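Long-range contacts in protein involved in catabolism of external DNA (Legionella pneumophila subsp. pneumophila, PDB 2OO3), which probably methylates N6 of a single adenine in 23S ribosomal RNA, taking the methyl group from S-adenosyl-L-methionine: residues Arg46-Leu51 with Leu96-Gly101; Ile84-Gln89 with Pro103-Asn108. One frame throughout, in Å; residues are numbered along the deposited sequence.

Contact 1 (Arg46-Leu51 with Leu96-Gly101)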
# COMPACT_ATOMS: atom_id res chain seq x y z
N ARG A 46 8.52 8.94 -5.49
CA ARG A 46 9.28 10.10 -5.03
C ARG A 46 9.01 10.43 -3.57
O ARG A 46 9.71 11.26 -2.99
CB ARG A 46 9.00 11.30 -5.93
CG ARG A 46 7.57 11.74 -5.93
CD ARG A 46 7.37 13.02 -6.73
NE ARG A 46 7.80 12.90 -8.12
CZ ARG A 46 7.98 13.94 -8.94
NH1 ARG A 46 7.78 15.19 -8.49
NH2 ARG A 46 8.38 13.75 -10.19
N GLY A 47 8.02 9.79 -2.96
CA GLY A 47 7.84 9.88 -1.48
C GLY A 47 6.84 10.93 -0.98
O GLY A 47 6.21 10.73 0.02
N ILE A 48 6.78 12.08 -1.64
CA ILE A 48 5.81 13.14 -1.34
C ILE A 48 5.34 13.71 -2.68
O ILE A 48 6.08 13.71 -3.67
CB ILE A 48 6.38 14.28 -0.40
CG1 ILE A 48 7.48 15.10 -1.10
CG2 ILE A 48 6.93 13.70 0.93
CD1 ILE A 48 8.14 16.25 -0.22
N TYR A 49 4.09 14.17 -2.71
CA TYR A 49 3.44 14.61 -3.96
C TYR A 49 2.84 15.98 -3.77
O TYR A 49 2.02 16.19 -2.86
CB TYR A 49 2.37 13.57 -4.40
CG TYR A 49 3.05 12.24 -4.64
CD1 TYR A 49 3.60 11.94 -5.90
CD2 TYR A 49 3.25 11.34 -3.61
CE1 TYR A 49 4.28 10.77 -6.13
CE2 TYR A 49 3.94 10.15 -3.83
CZ TYR A 49 4.46 9.88 -5.10
OH TYR A 49 5.17 8.73 -5.34
N ASP A 50 3.29 16.91 -4.61
CA ASP A 50 2.80 18.26 -4.65
C ASP A 50 1.55 18.24 -5.50
O ASP A 50 1.62 17.97 -6.70
CB ASP A 50 3.86 19.16 -5.27
CG ASP A 50 3.44 20.65 -5.35
OD1 ASP A 50 2.28 21.02 -5.06
OD2 ASP A 50 4.32 21.46 -5.73
N LEU A 51 0.41 18.50 -4.86
CA LEU A 51 -0.88 18.49 -5.53
C LEU A 51 -1.15 19.79 -6.31
O LEU A 51 -2.14 19.88 -7.04
CB LEU A 51 -1.98 18.29 -4.49
CG LEU A 51 -1.94 16.99 -3.67
CD1 LEU A 51 -3.13 17.04 -2.75
CD2 LEU A 51 -1.95 15.69 -4.56
N LEU A 96 -5.39 21.00 1.39
CA LEU A 96 -4.54 19.93 0.91
C LEU A 96 -3.60 20.43 -0.18
O LEU A 96 -4.03 20.76 -1.29
CB LEU A 96 -5.44 18.82 0.39
CG LEU A 96 -5.16 17.37 0.70
CD1 LEU A 96 -4.90 17.12 2.20
CD2 LEU A 96 -6.35 16.54 0.20
N SER A 97 -2.31 20.50 0.14
CA SER A 97 -1.31 20.96 -0.81
C SER A 97 -0.41 19.82 -1.21
O SER A 97 0.05 19.79 -2.35
CB SER A 97 -0.43 22.07 -0.20
OG SER A 97 -1.19 23.25 0.03
N TYR A 98 -0.16 18.92 -0.25
CA TYR A 98 0.72 17.76 -0.41
C TYR A 98 0.01 16.48 -0.04
O TYR A 98 -0.78 16.44 0.93
CB TYR A 98 2.00 17.91 0.43
CG TYR A 98 3.13 18.52 -0.38
CD1 TYR A 98 4.17 17.73 -0.88
CD2 TYR A 98 3.12 19.89 -0.70
CE1 TYR A 98 5.21 18.32 -1.67
CE2 TYR A 98 4.15 20.48 -1.49
CZ TYR A 98 5.17 19.69 -1.95
OH TYR A 98 6.17 20.26 -2.73
N TYR A 99 0.28 15.43 -0.80
CA TYR A 99 -0.11 14.08 -0.38
C TYR A 99 1.15 13.22 -0.14
O TYR A 99 2.05 13.21 -0.99
CB TYR A 99 -1.03 13.44 -1.45
CG TYR A 99 -1.59 12.09 -1.02
CD1 TYR A 99 -2.63 12.03 -0.11
CD2 TYR A 99 -1.04 10.90 -1.48
CE1 TYR A 99 -3.14 10.80 0.30
CE2 TYR A 99 -1.51 9.66 -1.05
CZ TYR A 99 -2.59 9.64 -0.17
OH TYR A 99 -3.06 8.46 0.30
N PRO A 100 1.23 12.50 1.00
CA PRO A 100 2.41 11.67 1.26
C PRO A 100 2.42 10.38 0.45
O PRO A 100 1.35 9.81 0.15
CB PRO A 100 2.33 11.37 2.76
CG PRO A 100 1.03 11.88 3.26
CD PRO A 100 0.23 12.39 2.08
N GLY A 101 3.60 9.92 0.08
CA GLY A 101 3.71 8.60 -0.54
C GLY A 101 3.88 7.60 0.58
O GLY A 101 4.08 7.99 1.73
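Y49 and Y99 face each other as the antiparallel hydrogen-bonded pair of a two-stranded ribbon, strands 48-50 and 98-100. Y99 N gives the straighter bond, to Y49 O at 2.8 Å; Y49 N returns a more bent one to Y99 O (136° at the hydrogen). Beyond this pair L51 N is bound to S97 O at one end, and at the other G101 N makes a 2.7 Å hydrogen bond to G47 O. The packing is close around Y49 and Y99. The Y49 ring turns its edge to G101, which has no side chain, CE2 lying 3.6 Å from G101 CA. L51 CD2 reaches Y99 CB at 3.9 Å and L51 CD1 meets L96 CG. On the other face I48 and P100 are backed by helices 81-90 and 102-109, and the Y98 ring lies across the neighbouring strand, with D50 CA over its centre (3.8 Å, CH-pi) and I48 CD1 near CE1. The D50/S97 end is looser. CG of D50 stands anti to the backbone N (chi1 -179°), the carboxylate within 16° of the Y98 ring plane and CB 3.6 Å from Y98 OH; D50 OD1 bonds to K52 N, S97 OG to K52 NZ. Y99 OH leaves the ribbon for H20 ND1 and Y83 OH. H20, beside Y99, and S102, next after G101, are predicted cofactor ligands, consistent with a beta ribbon bordering the S-adenosyl-L-methionine site of a Rossmann-like methyltransferase.

Contact 2 (Ile84-Gln89 with Pro103-Asn108)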
# COMPACT_ATOMS: atom_id res chain seq x y z
N ILE A 84 -4.94 9.87 8.61
CA ILE A 84 -5.22 11.29 8.68
C ILE A 84 -4.10 12.10 9.35
O ILE A 84 -3.78 13.19 8.90
CB ILE A 84 -6.62 11.57 9.36
CG1 ILE A 84 -7.76 11.00 8.48
CG2 ILE A 84 -6.87 13.09 9.58
CD1 ILE A 84 -7.88 11.62 7.06
N SER A 85 -3.54 11.59 10.44
CA SER A 85 -2.53 12.37 11.18
C SER A 85 -1.32 12.63 10.30
O SER A 85 -0.75 13.71 10.37
CB SER A 85 -2.09 11.69 12.48
OG SER A 85 -1.27 10.59 12.17
N VAL A 86 -0.94 11.67 9.45
CA VAL A 86 0.20 11.89 8.55
C VAL A 86 -0.11 12.97 7.48
O VAL A 86 0.76 13.81 7.13
CB VAL A 86 0.68 10.57 7.90
CG1 VAL A 86 1.79 10.80 6.89
CG2 VAL A 86 1.16 9.60 8.96
N ILE A 87 -1.32 12.93 6.94
CA ILE A 87 -1.74 13.91 5.94
C ILE A 87 -1.81 15.31 6.59
O ILE A 87 -1.44 16.32 5.97
CB ILE A 87 -3.09 13.51 5.33
CG1 ILE A 87 -2.91 12.21 4.52
CG2 ILE A 87 -3.65 14.59 4.36
CD1 ILE A 87 -4.11 11.49 4.45
N LYS A 88 -2.28 15.35 7.83
CA LYS A 88 -2.28 16.60 8.61
C LYS A 88 -0.85 17.12 8.75
O LYS A 88 -0.60 18.31 8.55
CB LYS A 88 -2.89 16.35 10.00
CG LYS A 88 -3.20 17.63 10.78
CD LYS A 88 -4.09 17.31 12.04
CE LYS A 88 -5.52 16.87 11.68
NZ LYS A 88 -6.31 16.47 12.94
N GLN A 89 0.09 16.23 9.09
CA GLN A 89 1.47 16.60 9.39
C GLN A 89 2.16 17.20 8.21
O GLN A 89 2.86 18.21 8.34
CB GLN A 89 2.28 15.37 9.78
CG GLN A 89 3.71 15.71 10.24
CD GLN A 89 4.61 14.54 10.09
OE1 GLN A 89 5.11 14.28 9.02
NE2 GLN A 89 4.80 13.80 11.17
N PRO A 103 6.38 5.79 1.54
CA PRO A 103 7.55 5.95 2.45
C PRO A 103 7.33 6.99 3.57
O PRO A 103 7.80 6.78 4.66
CB PRO A 103 8.66 6.45 1.50
CG PRO A 103 8.27 5.96 0.18
CD PRO A 103 6.77 6.13 0.15
N TYR A 104 6.61 8.08 3.27
CA TYR A 104 6.30 9.11 4.27
C TYR A 104 5.38 8.57 5.37
O TYR A 104 5.58 8.86 6.55
CB TYR A 104 5.70 10.35 3.58
CG TYR A 104 5.75 11.59 4.44
CD1 TYR A 104 6.80 12.51 4.32
CD2 TYR A 104 4.73 11.87 5.35
CE1 TYR A 104 6.87 13.66 5.14
CE2 TYR A 104 4.77 13.05 6.15
CZ TYR A 104 5.85 13.91 6.04
OH TYR A 104 5.90 15.05 6.81
N PHE A 105 4.40 7.74 5.02
CA PHE A 105 3.65 7.02 6.06
C PHE A 105 4.55 6.11 6.92
O PHE A 105 4.46 6.11 8.18
CB PHE A 105 2.49 6.21 5.44
CG PHE A 105 1.39 7.08 4.85
CD1 PHE A 105 0.44 7.69 5.69
CD2 PHE A 105 1.29 7.27 3.48
CE1 PHE A 105 -0.59 8.50 5.14
CE2 PHE A 105 0.26 8.07 2.92
CZ PHE A 105 -0.67 8.69 3.76
N ALA A 106 5.40 5.32 6.28
CA ALA A 106 6.22 4.35 7.02
C ALA A 106 7.20 5.02 8.00
O ALA A 106 7.37 4.59 9.15
CB ALA A 106 6.95 3.41 6.04
N ILE A 107 7.82 6.10 7.56
CA ILE A 107 8.75 6.83 8.39
C ILE A 107 8.02 7.40 9.60
O ILE A 107 8.58 7.48 10.68
CB ILE A 107 9.48 7.92 7.56
CG1 ILE A 107 10.48 7.27 6.61
CG2 ILE A 107 10.25 8.83 8.47
CD1 ILE A 107 11.05 8.22 5.46
N ASN A 108 6.75 7.76 9.43
CA ASN A 108 5.99 8.26 10.57
C ASN A 108 5.63 7.22 11.60
O ASN A 108 5.73 7.49 12.80
CB ASN A 108 4.74 9.04 10.12
CG ASN A 108 5.02 10.51 9.98
OD1 ASN A 108 4.99 11.27 10.96
ND2 ASN A 108 5.38 10.91 8.76
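The segments 84-89 and 103-108, parts of helices 81-90 and 102-109, cross at 106°, their axes 10.2 Å apart at closest approach and the CA atoms of V86 and F105 nearest. The helices form a helix-strand-helix unit, joined through strand 98-100, within the Rossmann-like methyltransferase domain. V86 fills the buried part of the interface. Its CG1, anti to the backbone N (chi1 176°), comes up in the plane of the Y104 ring, 3.5 Å from CD2 at the edge, and also lies 3.6 Å from F105 CD1. CG2 meets N108 CB tip to tip, while I87 CG1 makes a wider contact with F105 CZ. The F105 ring also meets the rings of H20, a predicted cofactor ligand, and Y83. Toward solvent the contact turns polar. The extended Q89 ends in an amide that grips two side chains: Y104 OH bonds to Q89 OE1 at 2.5 Å, and Q89 NE2 to N108 OD1 at 2.5 Å, both unusually short and doubtful in detail. N108 OD1 receives NE2 on a lone pair but sits 32° out of the Q89 amide plane. A weak bond from N108 ND2 to Q89 OE1 adds to the pairing. The N108 amide is steadied within its own helix, where ND2 points almost straight at Y104 O (3.0 Å, 174°), on the opposite face of that carbonyl from N108 N.

Strand 98-100 joins the two contacts: it pairs with strand 48-50 in contact 1 and, in the chain, connects the two helices of contact 2. P100 touches V86, I87 and F105, so the ribbon rests on the helix pair, and I48 CG2 packs 3.6 Å from Y104 CD1. Contact 1 is partly buried and held mainly by backbone bonds; contact 2 is more deeply buried, with an apolar centre and a side-chain amide network at its exposed margin. L96 packs on I87, which continues the apolar layer from one to the other. Both border H20, which meets the rings of Y99 and F105.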